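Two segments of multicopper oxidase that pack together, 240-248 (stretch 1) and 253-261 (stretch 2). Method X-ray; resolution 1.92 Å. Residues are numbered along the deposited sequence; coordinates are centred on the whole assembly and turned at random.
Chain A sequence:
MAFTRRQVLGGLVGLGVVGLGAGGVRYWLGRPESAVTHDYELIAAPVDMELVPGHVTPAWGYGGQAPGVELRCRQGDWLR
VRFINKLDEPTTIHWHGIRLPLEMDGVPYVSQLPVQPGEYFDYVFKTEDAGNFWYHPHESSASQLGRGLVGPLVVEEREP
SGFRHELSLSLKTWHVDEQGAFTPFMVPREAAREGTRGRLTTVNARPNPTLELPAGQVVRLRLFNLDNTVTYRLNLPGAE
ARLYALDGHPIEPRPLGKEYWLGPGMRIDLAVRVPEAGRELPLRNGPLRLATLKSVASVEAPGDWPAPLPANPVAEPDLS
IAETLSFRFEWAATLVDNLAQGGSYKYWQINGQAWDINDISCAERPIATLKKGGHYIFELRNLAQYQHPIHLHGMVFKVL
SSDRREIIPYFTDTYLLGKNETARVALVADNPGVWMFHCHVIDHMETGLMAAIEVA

Stretch 1 240-248: EARLYALDG
Stretch 2 (253-261) PRPLGKEYW

This is a short antiparallel β pairing, backed by a leucine-rich apolar cluster and a proline–tyrosine CH-π contact. The N-to-C directions of strands 240-246 and 253-255 differ by 147°; the two stretches together bury 599 Å². Most of strand 240-246 is extended, but Tyr-244 has phi/psi -116/-22. Leu-256 (-49/-53) leaves the strand, and Gly-257 has phi 70°, which favours glycine. Arg-242 pairs with Pro-255 without hydrogen bonds, CA to CA 4.1 Å, and their side chains diverge; Leu-243 and Arg-254 form the hydrogen-bonded pair, CA to CA 5.3 Å. Leu-243 N donates to Arg-254 O at 2.6 Å, and Arg-254 N returns to Leu-243 O at 3.2 Å. Leu-256 N donates to Ala-241 O at 2.7 Å. Pro-253 and Pro-255 lack an N-H, but their CA atoms approach Leu-243 O (3.1 Å) and Ala-241 O (3.3 Å), respectively.

Leu-243 (m, t) is buried on the same sheet face as the Arg-254 side chain. Its CD2 lies 4.3 Å from Leu-256 CD1 (Leu-256 is t, p), and its CD1 3.7 Å from Tyr-260 CD2. Leu-246 (m, t) extends this cluster, CD2 to Tyr-260 CE2 3.8 Å. Ala-241 CB lies 4.0 Å from Leu-256 CB.

Pro-253 CG lies 3.7 Å from the centroid of the Tyr-244 ring, over its face. Tyr-244 has chi1 -89° and chi2 61°. Tyr-260 (chi1 t, chi2 -86°) turns its OH to water 1 (2.7 Å), which donates to Asp-247 OD1 (2.6 Å).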

# COMPACT_ATOMS: atom_id res chain seq x y z
N GLU A 240 -13.67 -9.81 -18.15
CA GLU A 240 -13.22 -8.51 -18.72
C GLU A 240 -12.89 -7.68 -17.54
O GLU A 240 -13.79 -7.38 -16.77
CB GLU A 240 -14.35 -7.73 -19.37
CG GLU A 240 -14.63 -8.00 -20.81
CD GLU A 240 -15.59 -6.95 -21.28
OE1 GLU A 240 -16.76 -7.04 -20.83
OE2 GLU A 240 -15.12 -6.02 -22.01
N ALA A 241 -11.65 -7.25 -17.42
CA ALA A 241 -11.23 -6.49 -16.26
C ALA A 241 -10.40 -5.30 -16.72
O ALA A 241 -9.59 -5.40 -17.64
CB ALA A 241 -10.48 -7.39 -15.26
N ARG A 242 -10.70 -4.14 -16.15
CA ARG A 242 -10.03 -2.91 -16.53
C ARG A 242 -9.46 -2.22 -15.33
O ARG A 242 -10.06 -2.10 -14.33
CB ARG A 242 -11.02 -1.98 -17.21
CG ARG A 242 -11.38 -2.49 -18.57
CD ARG A 242 -12.51 -1.71 -19.17
NE ARG A 242 -12.43 -1.78 -20.62
CZ ARG A 242 -12.10 -0.76 -21.44
NH1 ARG A 242 -11.81 0.48 -20.99
NH2 ARG A 242 -12.05 -0.98 -22.76
N LEU A 243 -8.24 -1.76 -15.46
CA LEU A 243 -7.62 -1.01 -14.46
C LEU A 243 -8.16 0.42 -14.55
O LEU A 243 -8.23 0.96 -15.62
CB LEU A 243 -6.14 -1.06 -14.67
CG LEU A 243 -5.57 -2.48 -14.44
CD1 LEU A 243 -4.10 -2.49 -14.85
CD2 LEU A 243 -5.69 -2.86 -12.98
N TYR A 244 -8.58 0.97 -13.42
CA TYR A 244 -9.04 2.37 -13.36
C TYR A 244 -8.20 3.27 -12.52
O TYR A 244 -8.28 4.52 -12.64
CB TYR A 244 -10.43 2.43 -12.82
CG TYR A 244 -11.51 2.32 -13.86
CD1 TYR A 244 -11.61 1.19 -14.65
CD2 TYR A 244 -12.36 3.36 -14.11
CE1 TYR A 244 -12.60 1.07 -15.62
CE2 TYR A 244 -13.34 3.28 -15.07
CZ TYR A 244 -13.47 2.14 -15.80
OH TYR A 244 -14.44 2.11 -16.69
N ALA A 245 -7.45 2.67 -11.61
CA ALA A 245 -6.53 3.42 -10.78
C ALA A 245 -5.47 2.56 -10.17
O ALA A 245 -5.73 1.40 -9.80
CB ALA A 245 -7.27 4.07 -9.64
N LEU A 246 -4.32 3.18 -9.95
CA LEU A 246 -3.13 2.51 -9.34
C LEU A 246 -2.57 3.34 -8.20
O LEU A 246 -2.21 4.57 -8.37
CB LEU A 246 -2.06 2.31 -10.37
CG LEU A 246 -2.43 1.89 -11.76
CD1 LEU A 246 -1.19 1.99 -12.70
CD2 LEU A 246 -3.04 0.50 -11.73
N ASP A 247 -2.54 2.68 -7.03
CA ASP A 247 -1.92 3.24 -5.83
C ASP A 247 -2.64 4.57 -5.52
O ASP A 247 -2.04 5.60 -5.29
CB ASP A 247 -0.42 3.39 -6.08
CG ASP A 247 0.21 2.08 -6.64
OD1 ASP A 247 0.00 1.02 -6.07
OD2 ASP A 247 0.84 2.10 -7.72
N GLY A 248 -3.96 4.48 -5.53
CA GLY A 248 -4.89 5.61 -5.19
C GLY A 248 -4.97 6.76 -6.19
O GLY A 248 -5.40 7.87 -5.84
N PRO A 253 -8.56 4.33 -18.13
CA PRO A 253 -8.81 2.92 -18.00
C PRO A 253 -8.23 2.10 -19.15
O PRO A 253 -8.29 2.55 -20.27
CB PRO A 253 -10.33 2.82 -17.93
CG PRO A 253 -10.77 4.15 -17.56
CD PRO A 253 -9.79 5.12 -18.04
N ARG A 254 -7.76 0.90 -18.82
CA ARG A 254 -6.92 -0.00 -19.65
C ARG A 254 -7.31 -1.41 -19.22
O ARG A 254 -7.50 -1.63 -17.97
CB ARG A 254 -5.48 0.20 -19.18
CG ARG A 254 -4.41 0.12 -20.19
CD ARG A 254 -3.08 0.62 -19.57
NE ARG A 254 -2.50 -0.03 -18.36
CZ ARG A 254 -1.71 0.61 -17.46
NH1 ARG A 254 -1.44 1.93 -17.57
NH2 ARG A 254 -1.19 -0.02 -16.43
N PRO A 255 -7.41 -2.38 -20.17
CA PRO A 255 -7.63 -3.78 -19.74
C PRO A 255 -6.54 -4.24 -18.82
O PRO A 255 -5.39 -3.80 -18.96
CB PRO A 255 -7.56 -4.62 -21.06
CG PRO A 255 -7.90 -3.61 -22.14
CD PRO A 255 -7.39 -2.25 -21.65
N LEU A 256 -6.91 -5.10 -17.88
CA LEU A 256 -5.96 -5.81 -17.07
C LEU A 256 -4.90 -6.43 -17.96
O LEU A 256 -3.73 -6.16 -17.78
CB LEU A 256 -6.63 -6.90 -16.28
CG LEU A 256 -5.65 -7.65 -15.39
CD1 LEU A 256 -4.91 -6.83 -14.34
CD2 LEU A 256 -6.49 -8.66 -14.69
N GLY A 257 -5.32 -7.18 -18.97
CA GLY A 257 -4.44 -8.06 -19.70
C GLY A 257 -4.02 -9.24 -18.81
O GLY A 257 -4.77 -9.70 -17.91
N LYS A 258 -2.80 -9.70 -19.05
CA LYS A 258 -2.28 -10.99 -18.57
C LYS A 258 -2.07 -10.97 -17.08
O LYS A 258 -2.48 -11.89 -16.38
CB LYS A 258 -0.94 -11.32 -19.28
CG LYS A 258 -0.21 -12.63 -18.87
CD LYS A 258 -1.10 -13.87 -18.68
CE LYS A 258 -1.94 -14.23 -19.91
NZ LYS A 258 -1.36 -15.32 -20.75
N GLU A 259 -1.41 -9.93 -16.58
CA GLU A 259 -1.19 -9.91 -15.16
C GLU A 259 -0.92 -8.53 -14.67
O GLU A 259 -0.56 -7.64 -15.44
CB GLU A 259 -0.10 -10.92 -14.73
CG GLU A 259 1.19 -10.82 -15.53
CD GLU A 259 2.24 -11.82 -15.06
OE1 GLU A 259 1.91 -12.87 -14.45
OE2 GLU A 259 3.41 -11.51 -15.33
N TYR A 260 -1.18 -8.29 -13.42
CA TYR A 260 -0.71 -7.04 -12.85
C TYR A 260 0.14 -7.38 -11.63
O TYR A 260 -0.31 -8.13 -10.78
CB TYR A 260 -1.89 -6.14 -12.51
CG TYR A 260 -1.41 -4.81 -12.02
CD1 TYR A 260 -1.09 -4.63 -10.67
CD2 TYR A 260 -1.26 -3.73 -12.89
CE1 TYR A 260 -0.65 -3.41 -10.20
CE2 TYR A 260 -0.83 -2.54 -12.42
CZ TYR A 260 -0.55 -2.38 -11.05
OH TYR A 260 -0.06 -1.18 -10.58
N TRP A 261 1.33 -6.84 -11.54
CA TRP A 261 2.25 -7.13 -10.42
C TRP A 261 1.97 -6.17 -9.29
O TRP A 261 2.39 -4.99 -9.33
CB TRP A 261 3.72 -7.01 -10.85
CG TRP A 261 4.19 -8.13 -11.75
CD1 TRP A 261 3.52 -8.66 -12.80
CD2 TRP A 261 5.42 -8.85 -11.67
NE1 TRP A 261 4.24 -9.63 -13.39
CE2 TRP A 261 5.41 -9.79 -12.71
CE3 TRP A 261 6.50 -8.81 -10.81
CZ2 TRP A 261 6.47 -10.66 -12.95
CZ3 TRP A 261 7.56 -9.68 -11.02
CH2 TRP A 261 7.54 -10.60 -12.08
O HOH W 1 -0.66 -0.64 -8.02